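Local atomic coordinates of CalS13 (Micromonospora echinospora, PDB entry 4ZAS), a protein that probably transfers an amino group to dTDP-linked keto sugars as a pyridoxal-phosphate-dependent aminotransferase of the DegT/DnrJ/EryC1 family. Residues 90-95 and 187-192; 109-114 and 121-126; 61-66 and 283-288; 232-237 and 241-246. All coordinates share one frame; numbering follows the deposited sequence.

From the N terminus, residues 61-66 open contact 3, which closes only at 283-288 and so encloses the other three. Residues 90-95 then open contact 1; before it closes at 187-192, contact 2 (109-114 with 121-126) forms and ends inside it. Contact 4 (232-237 with 241-246) follows contact 1 in series, and no two loops cross. Contacts 1, 2 and 4 all pack a helix on the central mixed sheet, whereas contact 3 joins two helices. Contacts 1 and 2 touch where Leu90 CD1 lies 3.8 Å from Ile123 CG1; contacts 1 and 4 are linked by a probable hydrogen bond, Ser91 OG to Arg246 NH1 at 2.9 Å.

Contact 1: 90-95 and 187-192; sequences LSLAAR and RPLVVE
Leu189 meets Leu92 and Ala93 through aliphatic carbons: no side-chain ring, carboxamide or guanidinium takes part, and the nearest flat group is the backbone amide at Ala93, whose N lies 4.2 Å from Leu189 CD2. The planar group of Arg95 serves another partner, making a cation-pi contact with Trp267. The evidence for packing centres on one methyl. Leu189 CD2 lies 4.0 Å from Leu92 CB and 4.3 Å from Ala93 CB, so it rests against the helix surface close to the backbone. Its CG stands opposite the backbone nitrogen (chi1 -177°), and a chi2 of 68° turns CD2 to the helix.

The short axes of helix 90-94 and strand 189-192 run nearly antiparallel, at 164°, with a closest approach of 8.9 Å. This is helix-on-sheet packing of the kind found in the large domain of fold-type I aminotransferases, whose seven-stranded mixed sheet contains strand 189-193. Alternation along the strand brings Leu189 and Val191 to the helix, while Val190 is turned to the other sheet face and touches Leu173 of helix 170-180.

At Val191, CG2 faces Leu90 CD2 at 4.2 Å, the two side chains crossing at a slant. Ala157 of neighbouring strand 155-161 is touched by Leu90, Ala93 and Leu189, and Leu92 also reaches Leu239 and Leu243 of helix 237-247.

Contact 2: 109-114 and 121-126; sequences VLTTPL and WPILAN
Ile123 spreads three of its carbons over Val109 and Thr111. Its CD1 is 3.6 Å from Val109 CG1 and equally 3.6 Å from Thr111 CG2, so the terminal methyl bridges two residues that project from the same side of strand 109-111. The branch methyl adds a second point of support, Ile123 CG2 lying 3.7 Å from Val109 CB. Val109 and Ile123 extend toward each other tip to tip, whereas Thr111 and Ile123 meet at a slant. With chi1 at -63°, Ile123 CG1 lies opposite the carbonyl carbon, and a nearly straight chi2 of 168° carries CD1 out to the strand.

In the next shell, Thr111 CG2 occupies the position between backbone nitrogen and carbonyl carbon and faces Ile123. The hydrogen bond of Thr111 OG1 to Asn120 OD1 is consistent with this rotation, and Asn120 ND2 bonds to Thr112 O as well, so Asn120 grips two successive residues at the end of the strand. On the helical side, Asn126, the first residue to leave helical phi/psi, returns both its N and its ND2 to Pro122 O from opposite faces of the carbonyl plane, the side-chain bond being 3.1 Å from ND2 to O.

Asn126 ND2 also bonds to His87 O of helix 82-94, and Trp121 NE1 to Leu249 O of the second subunit. Strand 108-111, helix 121-125 and strand 129-132 form a beta-alpha-beta unit, in which Ile123 touches Ile130 while Val109 and Thr111 touch Val159 of the adjacent strand 155-161.

Contact 3: 61-66 and 283-288; sequences AEYEAA and SNLERV
Ala66 and Leu285 mark the nearest backbone approach between these two helical segments, their CA atoms 8.3 Å apart, a spacing that leaves room for one leucine side chain to span the interval. Leu285 supplies it. Its CD1 is 3.8 Å from Ala66 CB and 4.1 Å from Tyr63 CD1, so a single methyl meets two residues spaced three apart on helix 58-71. The small methyl of Ala66 lets the leucine come close to that helix.

Tyr63 approaches from one side of this meeting point. Its CG stands opposite the backbone nitrogen (chi1 165°), and although the bond from CA to CB runs alongside the other helix, the ring end comes nearer to it. The tyrosine and leucine side chains cross at about a right angle, and Leu285 CD1 approaches the Tyr63 ring obliquely. Together the segments bury 109 Å², a modest area, and the contact between them consists of carbon atoms.

Further packing extends the joint: Leu282, one turn before Leu285, also touches Tyr63, while Tyr63 lies on Thr218 and Thr226, and Leu285 on Leu224. Asn284 holds the same loop region through ND2 to Thr225 O, and its OD1 accepts from Ser38 N. Helix-to-helix packing by a leucine against an alanine and an aromatic ring thus joins helix 58-71 to helix 275-305, whose length and position are consistent with the long interdomain helix of fold-type I aminotransferases.

Contact 4: 232-237 and 241-246; sequences VVLPDD and DRLRLR
Leu243 packs closely against Val232 and Leu234, and one methyl does the work: Leu243 CD2 is 3.7 Å from Val232 CG1 and also 3.7 Å from Leu234 CD1. Against Val232 the leucine crosses at about a right angle, against Leu234 more obliquely. Its chi1 of -112°, away from a staggered value, puts CD2 within reach of both. Leu88 of helix 82-94 and Val213 and Val215 of strand 213-217 extend this buried patch.

The other end is looser and open to solvent, and the chain's backbone holds it. Asp241 N donates to Asp237 O at 2.9 Å with a nearly straight N-H...O angle of 169°, an i to i+4 bond of the first helical turn. Asp241 OD2 also lies 3.4 Å from Asp237 O, but these two acceptors are not hydrogen-bonded. The carboxylates stay apart, Asp237 OD1 and Asp241 OD1 being 6.4 Å from each other.

Asp237 OD1 forms a salt bridge with Arg75, and N-cap Asp236 receives Leu239 N on its OD1. Asp236 and Asp237, at the N-terminal end of helix 237-247, probably interact favourably with its dipole, so the chemistry divides: apolar burial docks the helix on the sheet, while polar and charged groups secure its exposed start.

Contact 1: 90-95 and 187-192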
loop_
_atom_site.group_PDB
_atom_site.type_symbol
_atom_site.label_atom_id
_atom_site.label_comp_id
_atom_site.label_asym_id
_atom_site.label_seq_id
_atom_site.Cartn_x
_atom_site.Cartn_y
_atom_site.Cartn_z
ATOM N N LEU A 90 4.070 -1.197 -13.505
ATOM C CA LEU A 90 3.660 -0.299 -14.570
ATOM C C LEU A 90 4.415 1.036 -14.562
ATOM O O LEU A 90 4.539 1.699 -15.609
ATOM C CB LEU A 90 2.155 -0.065 -14.469
ATOM C CG LEU A 90 1.421 -1.329 -14.911
ATOM C CD1 LEU A 90 -0.041 -1.233 -14.586
ATOM C CD2 LEU A 90 1.627 -1.556 -16.405
ATOM N N SER A 91 4.965 1.404 -13.402
ATOM C CA SER A 91 5.734 2.629 -13.289
ATOM C C SER A 91 6.995 2.575 -14.182
ATOM O O SER A 91 7.512 3.612 -14.593
ATOM C CB SER A 91 6.131 2.878 -11.838
ATOM O OG SER A 91 7.284 2.134 -11.494
ATOM N N LEU A 92 7.445 1.365 -14.515
ATOM C CA LEU A 92 8.547 1.159 -15.454
ATOM C C LEU A 92 8.184 1.679 -16.828
ATOM O O LEU A 92 9.040 2.184 -17.573
ATOM C CB LEU A 92 8.886 -0.316 -15.564
ATOM C CG LEU A 92 9.423 -0.973 -14.302
ATOM C CD1 LEU A 92 9.504 -2.475 -14.520
ATOM C CD2 LEU A 92 10.766 -0.398 -13.960
ATOM N N ALA A 93 6.912 1.509 -17.171
ATOM C CA ALA A 93 6.398 1.946 -18.459
ATOM C C ALA A 93 6.244 3.458 -18.479
ATOM O O ALA A 93 6.682 4.135 -19.410
ATOM C CB ALA A 93 5.082 1.273 -18.747
ATOM N N ALA A 94 5.629 3.980 -17.424
ATOM C CA ALA A 94 5.379 5.408 -17.283
ATOM C C ALA A 94 6.666 6.212 -17.081
ATOM O O ALA A 94 6.824 7.287 -17.652
ATOM C CB ALA A 94 4.433 5.640 -16.133
ATOM N N ARG A 95 7.562 5.695 -16.245
ATOM C CA ARG A 95 8.844 6.337 -15.932
ATOM C C ARG A 95 9.976 5.343 -16.125
ATOM O O ARG A 95 10.337 4.627 -15.197
ATOM C CB ARG A 95 8.890 6.873 -14.490
ATOM C CG ARG A 95 7.934 8.015 -14.154
ATOM C CD ARG A 95 7.496 8.002 -12.665
ATOM N NE ARG A 95 8.607 7.922 -11.731
ATOM C CZ ARG A 95 8.606 7.173 -10.636
ATOM N NH1 ARG A 95 7.545 6.444 -10.317
ATOM N NH2 ARG A 95 9.667 7.163 -9.853
ATOM N N ARG A 187 10.488 -1.891 -27.352
ATOM C CA ARG A 187 9.441 -2.868 -27.107
ATOM C C ARG A 187 8.600 -2.463 -25.889
ATOM O O ARG A 187 9.146 -2.105 -24.859
ATOM C CB ARG A 187 10.073 -4.248 -26.890
ATOM C CG ARG A 187 9.134 -5.437 -26.992
ATOM C CD ARG A 187 9.952 -6.699 -26.855
ATOM N NE ARG A 187 9.171 -7.931 -26.930
ATOM C CZ ARG A 187 8.510 -8.465 -25.908
ATOM N NH1 ARG A 187 7.841 -9.598 -26.077
ATOM N NH2 ARG A 187 8.517 -7.870 -24.719
ATOM N N PRO A 188 7.268 -2.498 -26.013
ATOM C CA PRO A 188 6.462 -2.186 -24.837
ATOM C C PRO A 188 6.711 -3.169 -23.724
ATOM O O PRO A 188 7.177 -4.287 -23.974
ATOM C CB PRO A 188 5.026 -2.317 -25.343
ATOM C CG PRO A 188 5.127 -3.234 -26.500
ATOM C CD PRO A 188 6.432 -2.878 -27.160
ATOM N N LEU A 189 6.427 -2.730 -22.503
ATOM C CA LEU A 189 6.582 -3.563 -21.318
ATOM C C LEU A 189 5.506 -4.645 -21.284
ATOM O O LEU A 189 4.322 -4.348 -21.429
ATOM C CB LEU A 189 6.472 -2.714 -20.052
ATOM C CG LEU A 189 6.698 -3.462 -18.745
ATOM C CD1 LEU A 189 8.148 -3.883 -18.647
ATOM C CD2 LEU A 189 6.285 -2.636 -17.539
ATOM N N VAL A 190 5.907 -5.898 -21.097
ATOM C CA VAL A 190 4.934 -6.981 -20.961
ATOM C C VAL A 190 4.804 -7.413 -19.499
ATOM O O VAL A 190 5.759 -7.945 -18.916
ATOM C CB VAL A 190 5.320 -8.157 -21.863
ATOM C CG1 VAL A 190 4.319 -9.265 -21.735
ATOM C CG2 VAL A 190 5.432 -7.688 -23.305
ATOM N N VAL A 191 3.613 -7.211 -18.928
ATOM C CA VAL A 191 3.331 -7.526 -17.520
ATOM C C VAL A 191 2.295 -8.638 -17.393
ATOM O O VAL A 191 1.167 -8.485 -17.888
ATOM C CB VAL A 191 2.793 -6.281 -16.761
ATOM C CG1 VAL A 191 2.531 -6.647 -15.317
ATOM C CG2 VAL A 191 3.761 -5.136 -16.849
ATOM N N GLU A 192 2.652 -9.732 -16.719
ATOM C CA GLU A 192 1.702 -10.820 -16.415
ATOM C C GLU A 192 1.081 -10.710 -15.027
ATOM O O GLU A 192 1.789 -10.827 -14.032
ATOM C CB GLU A 192 2.390 -12.184 -16.503
ATOM C CG GLU A 192 2.941 -12.559 -17.866
ATOM C CD GLU A 192 3.678 -13.889 -17.837
ATOM O OE1 GLU A 192 3.242 -14.797 -17.114
ATOM O OE2 GLU A 192 4.712 -14.021 -18.520
#

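Contact 2: 109-114 and 121-126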
loop_
_atom_site.group_PDB
_atom_site.type_symbol
_atom_site.label_atom_id
_atom_site.label_comp_id
_atom_site.label_asym_id
_atom_site.label_seq_id
_atom_site.Cartn_x
_atom_site.Cartn_y
_atom_site.Cartn_z
ATOM N N VAL A 109 -1.892 1.545 -22.199
ATOM C CA VAL A 109 -1.699 0.163 -21.780
ATOM C C VAL A 109 -2.848 -0.681 -22.301
ATOM O O VAL A 109 -4.023 -0.366 -22.069
ATOM C CB VAL A 109 -1.594 0.044 -20.244
ATOM C CG1 VAL A 109 -1.449 -1.427 -19.827
ATOM C CG2 VAL A 109 -0.423 0.876 -19.718
ATOM N N LEU A 110 -2.498 -1.734 -23.032
ATOM C CA LEU A 110 -3.464 -2.694 -23.539
ATOM C C LEU A 110 -3.673 -3.754 -22.475
ATOM O O LEU A 110 -2.707 -4.337 -21.966
ATOM C CB LEU A 110 -2.967 -3.313 -24.845
ATOM C CG LEU A 110 -2.933 -2.343 -26.022
ATOM C CD1 LEU A 110 -2.109 -2.892 -27.157
ATOM C CD2 LEU A 110 -4.335 -1.976 -26.490
ATOM N N THR A 111 -4.922 -3.990 -22.108
ATOM C CA THR A 111 -5.219 -4.892 -20.998
ATOM C C THR A 111 -6.575 -5.554 -21.157
ATOM O O THR A 111 -7.376 -5.153 -22.009
ATOM C CB THR A 111 -5.213 -4.144 -19.662
ATOM O OG1 THR A 111 -5.582 -5.043 -18.613
ATOM C CG2 THR A 111 -6.227 -3.020 -19.695
ATOM N N THR A 112 -6.858 -6.535 -20.311
ATOM C CA THR A 112 -8.145 -7.206 -20.384
ATOM C C THR A 112 -9.095 -6.670 -19.332
ATOM O O THR A 112 -8.682 -6.357 -18.224
ATOM C CB THR A 112 -8.009 -8.714 -20.227
ATOM O OG1 THR A 112 -9.315 -9.262 -19.997
ATOM C CG2 THR A 112 -7.134 -9.026 -19.042
ATOM N N PRO A 113 -10.373 -6.519 -19.699
ATOM C CA PRO A 113 -11.384 -6.039 -18.753
ATOM C C PRO A 113 -11.986 -7.155 -17.900
ATOM O O PRO A 113 -12.631 -6.862 -16.879
ATOM C CB PRO A 113 -12.442 -5.401 -19.665
ATOM C CG PRO A 113 -12.268 -6.037 -20.944
ATOM C CD PRO A 113 -10.855 -6.502 -21.081
ATOM N N LEU A 114 -11.755 -8.408 -18.290
ATOM C CA LEU A 114 -12.235 -9.545 -17.509
ATOM C C LEU A 114 -11.188 -9.917 -16.469
ATOM O O LEU A 114 -10.311 -10.766 -16.694
ATOM C CB LEU A 114 -12.565 -10.737 -18.419
ATOM C CG LEU A 114 -13.139 -11.983 -17.739
ATOM C CD1 LEU A 114 -14.230 -11.562 -16.820
ATOM C CD2 LEU A 114 -13.702 -12.940 -18.785
ATOM N N TRP A 121 -6.712 -0.456 -12.425
ATOM C CA TRP A 121 -6.614 0.891 -11.876
ATOM C C TRP A 121 -5.178 1.382 -11.704
ATOM O O TRP A 121 -4.946 2.579 -11.839
ATOM C CB TRP A 121 -7.359 0.996 -10.547
ATOM C CG TRP A 121 -8.887 0.805 -10.586
ATOM C CD1 TRP A 121 -9.697 0.681 -9.497
ATOM C CD2 TRP A 121 -9.762 0.713 -11.737
ATOM N NE1 TRP A 121 -11.001 0.522 -9.882
ATOM C CE2 TRP A 121 -11.073 0.539 -11.247
ATOM C CE3 TRP A 121 -9.567 0.756 -13.126
ATOM C CZ2 TRP A 121 -12.182 0.415 -12.090
ATOM C CZ3 TRP A 121 -10.676 0.634 -13.963
ATOM C CH2 TRP A 121 -11.961 0.462 -13.441
ATOM N N PRO A 122 -4.215 0.483 -11.419
ATOM C CA PRO A 122 -2.812 0.919 -11.454
ATOM C C PRO A 122 -2.386 1.501 -12.794
ATOM O O PRO A 122 -1.438 2.293 -12.822
ATOM C CB PRO A 122 -2.037 -0.359 -11.165
ATOM C CG PRO A 122 -2.927 -1.111 -10.272
ATOM C CD PRO A 122 -4.338 -0.830 -10.760
ATOM N N ILE A 123 -3.064 1.133 -13.880
ATOM C CA ILE A 123 -2.761 1.779 -15.140
ATOM C C ILE A 123 -3.073 3.259 -14.984
ATOM O O ILE A 123 -2.261 4.109 -15.350
ATOM C CB ILE A 123 -3.548 1.183 -16.314
ATOM C CG1 ILE A 123 -3.185 -0.294 -16.535
ATOM C CG2 ILE A 123 -3.298 1.998 -17.573
ATOM C CD1 ILE A 123 -4.153 -0.999 -17.488
ATOM N N LEU A 124 -4.225 3.571 -14.396
ATOM C CA LEU A 124 -4.634 4.975 -14.258
ATOM C C LEU A 124 -3.804 5.728 -13.209
ATOM O O LEU A 124 -3.476 6.901 -13.408
ATOM C CB LEU A 124 -6.136 5.086 -13.941
ATOM C CG LEU A 124 -7.108 4.367 -14.909
ATOM C CD1 LEU A 124 -8.560 4.451 -14.424
ATOM C CD2 LEU A 124 -6.999 4.836 -16.360
ATOM N N ALA A 125 -3.429 5.054 -12.124
ATOM C CA ALA A 125 -2.621 5.684 -11.075
ATOM C C ALA A 125 -1.259 6.113 -11.621
ATOM O O ALA A 125 -0.685 7.104 -11.178
ATOM C CB ALA A 125 -2.449 4.745 -9.888
ATOM N N ASN A 126 -0.769 5.386 -12.617
ATOM C CA ASN A 126 0.487 5.731 -13.265
ATOM C C ASN A 126 0.288 6.744 -14.386
ATOM O O ASN A 126 1.225 7.041 -15.119
ATOM C CB ASN A 126 1.148 4.480 -13.820
ATOM C CG ASN A 126 2.049 3.794 -12.824
ATOM O OD1 ASN A 126 3.131 4.307 -12.496
ATOM N ND2 ASN A 126 1.626 2.614 -12.346
#

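Contact 3: 61-66 and 283-288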
loop_
_atom_site.group_PDB
_atom_site.type_symbol
_atom_site.label_atom_id
_atom_site.label_comp_id
_atom_site.label_asym_id
_atom_site.label_seq_id
_atom_site.Cartn_x
_atom_site.Cartn_y
_atom_site.Cartn_z
ATOM N N ALA A 61 13.305 -11.143 3.503
ATOM C CA ALA A 61 14.337 -11.585 2.568
ATOM C C ALA A 61 14.372 -13.111 2.471
ATOM O O ALA A 61 14.560 -13.652 1.392
ATOM C CB ALA A 61 15.695 -11.048 2.970
ATOM N N GLU A 62 14.207 -13.796 3.605
ATOM C CA GLU A 62 14.208 -15.263 3.636
ATOM C C GLU A 62 13.030 -15.801 2.827
ATOM O O GLU A 62 13.147 -16.810 2.138
ATOM C CB GLU A 62 14.129 -15.806 5.069
ATOM C CG GLU A 62 14.111 -17.325 5.104
ATOM C CD GLU A 62 13.895 -17.929 6.488
ATOM O OE1 GLU A 62 13.872 -17.195 7.494
ATOM O OE2 GLU A 62 13.746 -19.169 6.561
ATOM N N TYR A 63 11.888 -15.136 2.952
ATOM C CA TYR A 63 10.706 -15.461 2.175
ATOM C C TYR A 63 10.918 -15.236 0.665
ATOM O O TYR A 63 10.658 -16.125 -0.145
ATOM C CB TYR A 63 9.529 -14.645 2.711
ATOM C CG TYR A 63 8.303 -14.580 1.829
ATOM C CD1 TYR A 63 7.512 -15.709 1.594
ATOM C CD2 TYR A 63 7.882 -13.362 1.296
ATOM C CE1 TYR A 63 6.368 -15.634 0.823
ATOM C CE2 TYR A 63 6.736 -13.285 0.512
ATOM C CZ TYR A 63 5.982 -14.424 0.286
ATOM O OH TYR A 63 4.850 -14.335 -0.501
ATOM N N GLU A 64 11.417 -14.063 0.293
ATOM C CA GLU A 64 11.680 -13.751 -1.117
ATOM C C GLU A 64 12.600 -14.790 -1.766
ATOM O O GLU A 64 12.424 -15.150 -2.929
ATOM C CB GLU A 64 12.292 -12.353 -1.264
ATOM C CG GLU A 64 11.349 -11.191 -0.953
ATOM C CD GLU A 64 12.072 -9.845 -0.980
ATOM O OE1 GLU A 64 13.322 -9.855 -0.909
ATOM O OE2 GLU A 64 11.404 -8.783 -1.062
ATOM N N ALA A 65 13.598 -15.250 -1.024
ATOM C CA ALA A 65 14.496 -16.279 -1.536
ATOM C C ALA A 65 13.767 -17.600 -1.763
ATOM O O ALA A 65 13.959 -18.250 -2.789
ATOM C CB ALA A 65 15.670 -16.485 -0.586
ATOM N N ALA A 66 12.915 -17.977 -0.811
ATOM C CA ALA A 66 12.179 -19.244 -0.876
ATOM C C ALA A 66 11.223 -19.250 -2.049
ATOM O O ALA A 66 11.108 -20.252 -2.757
ATOM C CB ALA A 66 11.432 -19.492 0.402
ATOM N N SER A 283 5.666 -19.893 6.583
ATOM C CA SER A 283 4.864 -20.985 7.128
ATOM C C SER A 283 4.008 -21.635 6.070
ATOM O O SER A 283 3.974 -22.863 5.936
ATOM C CB SER A 283 3.941 -20.500 8.249
ATOM O OG SER A 283 4.550 -20.618 9.513
ATOM N N ASN A 284 3.314 -20.802 5.313
ATOM C CA ASN A 284 2.331 -21.330 4.401
ATOM C C ASN A 284 2.976 -21.937 3.178
ATOM O O ASN A 284 2.354 -22.762 2.506
ATOM C CB ASN A 284 1.332 -20.248 4.020
ATOM C CG ASN A 284 0.370 -19.956 5.145
ATOM O OD1 ASN A 284 0.102 -20.823 5.977
ATOM N ND2 ASN A 284 -0.148 -18.741 5.187
ATOM N N LEU A 285 4.227 -21.572 2.905
ATOM C CA LEU A 285 4.935 -22.211 1.802
ATOM C C LEU A 285 5.087 -23.710 2.048
ATOM O O LEU A 285 5.110 -24.509 1.105
ATOM C CB LEU A 285 6.301 -21.585 1.575
ATOM C CG LEU A 285 6.251 -20.331 0.713
ATOM C CD1 LEU A 285 7.637 -19.697 0.666
ATOM C CD2 LEU A 285 5.732 -20.602 -0.668
ATOM N N GLU A 286 5.168 -24.087 3.321
ATOM C CA GLU A 286 5.332 -25.487 3.694
ATOM C C GLU A 286 4.086 -26.323 3.418
ATOM O O GLU A 286 4.164 -27.542 3.401
ATOM C CB GLU A 286 5.666 -25.603 5.179
ATOM C CG GLU A 286 7.009 -25.047 5.583
ATOM C CD GLU A 286 7.190 -25.068 7.093
ATOM O OE1 GLU A 286 6.187 -24.851 7.811
ATOM O OE2 GLU A 286 8.324 -25.307 7.562
ATOM N N ARG A 287 2.933 -25.681 3.251
ATOM C CA ARG A 287 1.706 -26.445 3.109
ATOM C C ARG A 287 1.026 -26.260 1.754
ATOM O O ARG A 287 0.078 -26.969 1.421
ATOM C CB ARG A 287 0.749 -26.081 4.247
ATOM C CG ARG A 287 1.337 -26.495 5.580
ATOM C CD ARG A 287 0.320 -26.794 6.645
ATOM N NE ARG A 287 0.976 -27.369 7.823
ATOM C CZ ARG A 287 1.233 -28.663 8.000
ATOM N NH1 ARG A 287 0.907 -29.551 7.070
ATOM N NH2 ARG A 287 1.832 -29.069 9.114
ATOM N N VAL A 288 1.508 -25.314 0.962
ATOM C CA VAL A 288 0.728 -24.891 -0.188
ATOM C C VAL A 288 0.721 -25.961 -1.278
ATOM O O VAL A 288 -0.252 -26.060 -2.011
ATOM C CB VAL A 288 1.211 -23.512 -0.727
ATOM C CG1 VAL A 288 2.617 -23.570 -1.310
ATOM C CG2 VAL A 288 0.213 -22.945 -1.721
#

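Contact 4: 232-237 and 241-246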
loop_
_atom_site.group_PDB
_atom_site.type_symbol
_atom_site.label_atom_id
_atom_site.label_comp_id
_atom_site.label_asym_id
_atom_site.label_seq_id
_atom_site.Cartn_x
_atom_site.Cartn_y
_atom_site.Cartn_z
ATOM N N VAL A 232 6.690 -9.238 -7.008
ATOM C CA VAL A 232 6.947 -9.042 -8.425
ATOM C C VAL A 232 8.155 -9.884 -8.830
ATOM O O VAL A 232 9.158 -9.911 -8.103
ATOM C CB VAL A 232 7.176 -7.562 -8.739
ATOM C CG1 VAL A 232 7.377 -7.364 -10.217
ATOM C CG2 VAL A 232 6.027 -6.721 -8.211
ATOM N N VAL A 233 8.055 -10.572 -9.973
ATOM C CA VAL A 233 9.173 -11.374 -10.505
ATOM C C VAL A 233 9.722 -10.707 -11.773
ATOM O O VAL A 233 8.986 -10.388 -12.700
ATOM C CB VAL A 233 8.736 -12.838 -10.780
ATOM C CG1 VAL A 233 9.937 -13.705 -11.140
ATOM C CG2 VAL A 233 8.007 -13.420 -9.569
ATOM N N LEU A 234 11.022 -10.486 -11.809
ATOM C CA LEU A 234 11.610 -9.749 -12.914
ATOM C C LEU A 234 12.446 -10.657 -13.799
ATOM O O LEU A 234 13.083 -11.590 -13.313
ATOM C CB LEU A 234 12.467 -8.587 -12.381
ATOM C CG LEU A 234 11.774 -7.373 -11.743
ATOM C CD1 LEU A 234 10.548 -6.884 -12.516
ATOM C CD2 LEU A 234 11.372 -7.687 -10.324
ATOM N N PRO A 235 12.455 -10.376 -15.105
ATOM C CA PRO A 235 13.225 -11.173 -16.070
ATOM C C PRO A 235 14.697 -10.839 -16.128
ATOM O O PRO A 235 15.430 -11.648 -16.687
ATOM C CB PRO A 235 12.553 -10.859 -17.406
ATOM C CG PRO A 235 11.988 -9.520 -17.226
ATOM C CD PRO A 235 11.552 -9.425 -15.769
ATOM N N ASP A 236 15.125 -9.690 -15.603
ATOM C CA ASP A 236 16.565 -9.371 -15.566
ATOM C C ASP A 236 16.995 -8.480 -14.390
ATOM O O ASP A 236 16.181 -7.945 -13.655
ATOM C CB ASP A 236 17.026 -8.733 -16.887
ATOM C CG ASP A 236 16.201 -7.527 -17.288
ATOM O OD1 ASP A 236 16.280 -6.496 -16.595
ATOM O OD2 ASP A 236 15.515 -7.590 -18.333
ATOM N N ASP A 237 18.295 -8.335 -14.225
ATOM C CA ASP A 237 18.826 -7.638 -13.071
ATOM C C ASP A 237 18.571 -6.119 -13.085
ATOM O O ASP A 237 18.436 -5.517 -12.027
ATOM C CB ASP A 237 20.324 -7.935 -12.934
ATOM C CG ASP A 237 20.604 -9.409 -12.607
ATOM O OD1 ASP A 237 19.644 -10.144 -12.279
ATOM O OD2 ASP A 237 21.780 -9.837 -12.650
ATOM N N ASP A 241 16.785 -4.468 -9.865
ATOM C CA ASP A 241 17.380 -3.385 -9.089
ATOM C C ASP A 241 16.417 -2.203 -9.037
ATOM O O ASP A 241 16.136 -1.669 -7.961
ATOM C CB ASP A 241 18.721 -2.946 -9.676
ATOM C CG ASP A 241 19.813 -3.998 -9.503
ATOM O OD1 ASP A 241 19.653 -4.884 -8.638
ATOM O OD2 ASP A 241 20.833 -3.936 -10.230
ATOM N N ARG A 242 15.879 -1.828 -10.193
ATOM C CA ARG A 242 15.015 -0.659 -10.279
ATOM C C ARG A 242 13.741 -0.756 -9.438
ATOM O O ARG A 242 13.314 0.223 -8.832
ATOM C CB ARG A 242 14.634 -0.375 -11.730
ATOM C CG ARG A 242 13.983 0.989 -11.866
ATOM C CD ARG A 242 13.771 1.410 -13.302
ATOM N NE ARG A 242 14.914 1.130 -14.167
ATOM C CZ ARG A 242 15.897 1.989 -14.412
ATOM N NH1 ARG A 242 15.886 3.197 -13.865
ATOM N NH2 ARG A 242 16.890 1.637 -15.218
ATOM N N LEU A 243 13.126 -1.930 -9.408
ATOM C CA LEU A 243 11.872 -2.078 -8.695
ATOM C C LEU A 243 12.099 -2.138 -7.208
ATOM O O LEU A 243 11.261 -1.683 -6.434
ATOM C CB LEU A 243 11.123 -3.317 -9.174
ATOM C CG LEU A 243 9.863 -2.896 -9.917
ATOM C CD1 LEU A 243 10.271 -1.944 -10.985
ATOM C CD2 LEU A 243 9.105 -4.071 -10.514
ATOM N N ARG A 244 13.234 -2.705 -6.813
ATOM C CA ARG A 244 13.585 -2.801 -5.405
ATOM C C ARG A 244 13.770 -1.367 -4.883
ATOM O O ARG A 244 13.342 -1.023 -3.774
ATOM C CB ARG A 244 14.860 -3.625 -5.226
ATOM C CG ARG A 244 14.905 -4.445 -3.959
ATOM C CD ARG A 244 16.080 -5.422 -3.942
ATOM N NE ARG A 244 17.141 -4.943 -3.052
ATOM C CZ ARG A 244 17.179 -5.169 -1.738
ATOM N NH1 ARG A 244 16.226 -5.877 -1.150
ATOM N NH2 ARG A 244 18.177 -4.689 -1.007
ATOM N N LEU A 245 14.347 -0.524 -5.740
ATOM C CA LEU A 245 14.545 0.881 -5.452
ATOM C C LEU A 245 13.232 1.615 -5.259
ATOM O O LEU A 245 13.052 2.308 -4.252
ATOM C CB LEU A 245 15.318 1.557 -6.588
ATOM C CG LEU A 245 16.747 2.027 -6.363
ATOM C CD1 LEU A 245 17.239 2.733 -7.599
ATOM C CD2 LEU A 245 16.778 2.973 -5.170
ATOM N N ARG A 246 12.337 1.505 -6.241
ATOM C CA ARG A 246 11.085 2.250 -6.184
ATOM C C ARG A 246 10.155 1.682 -5.125
ATOM O O ARG A 246 9.126 2.281 -4.807
ATOM C CB ARG A 246 10.387 2.262 -7.533
ATOM C CG ARG A 246 11.173 2.948 -8.587
ATOM C CD ARG A 246 10.390 3.064 -9.867
ATOM N NE ARG A 246 11.181 3.745 -10.890
ATOM C CZ ARG A 246 10.735 4.030 -12.106
ATOM N NH1 ARG A 246 9.506 3.672 -12.453
ATOM N NH2 ARG A 246 11.512 4.669 -12.968
#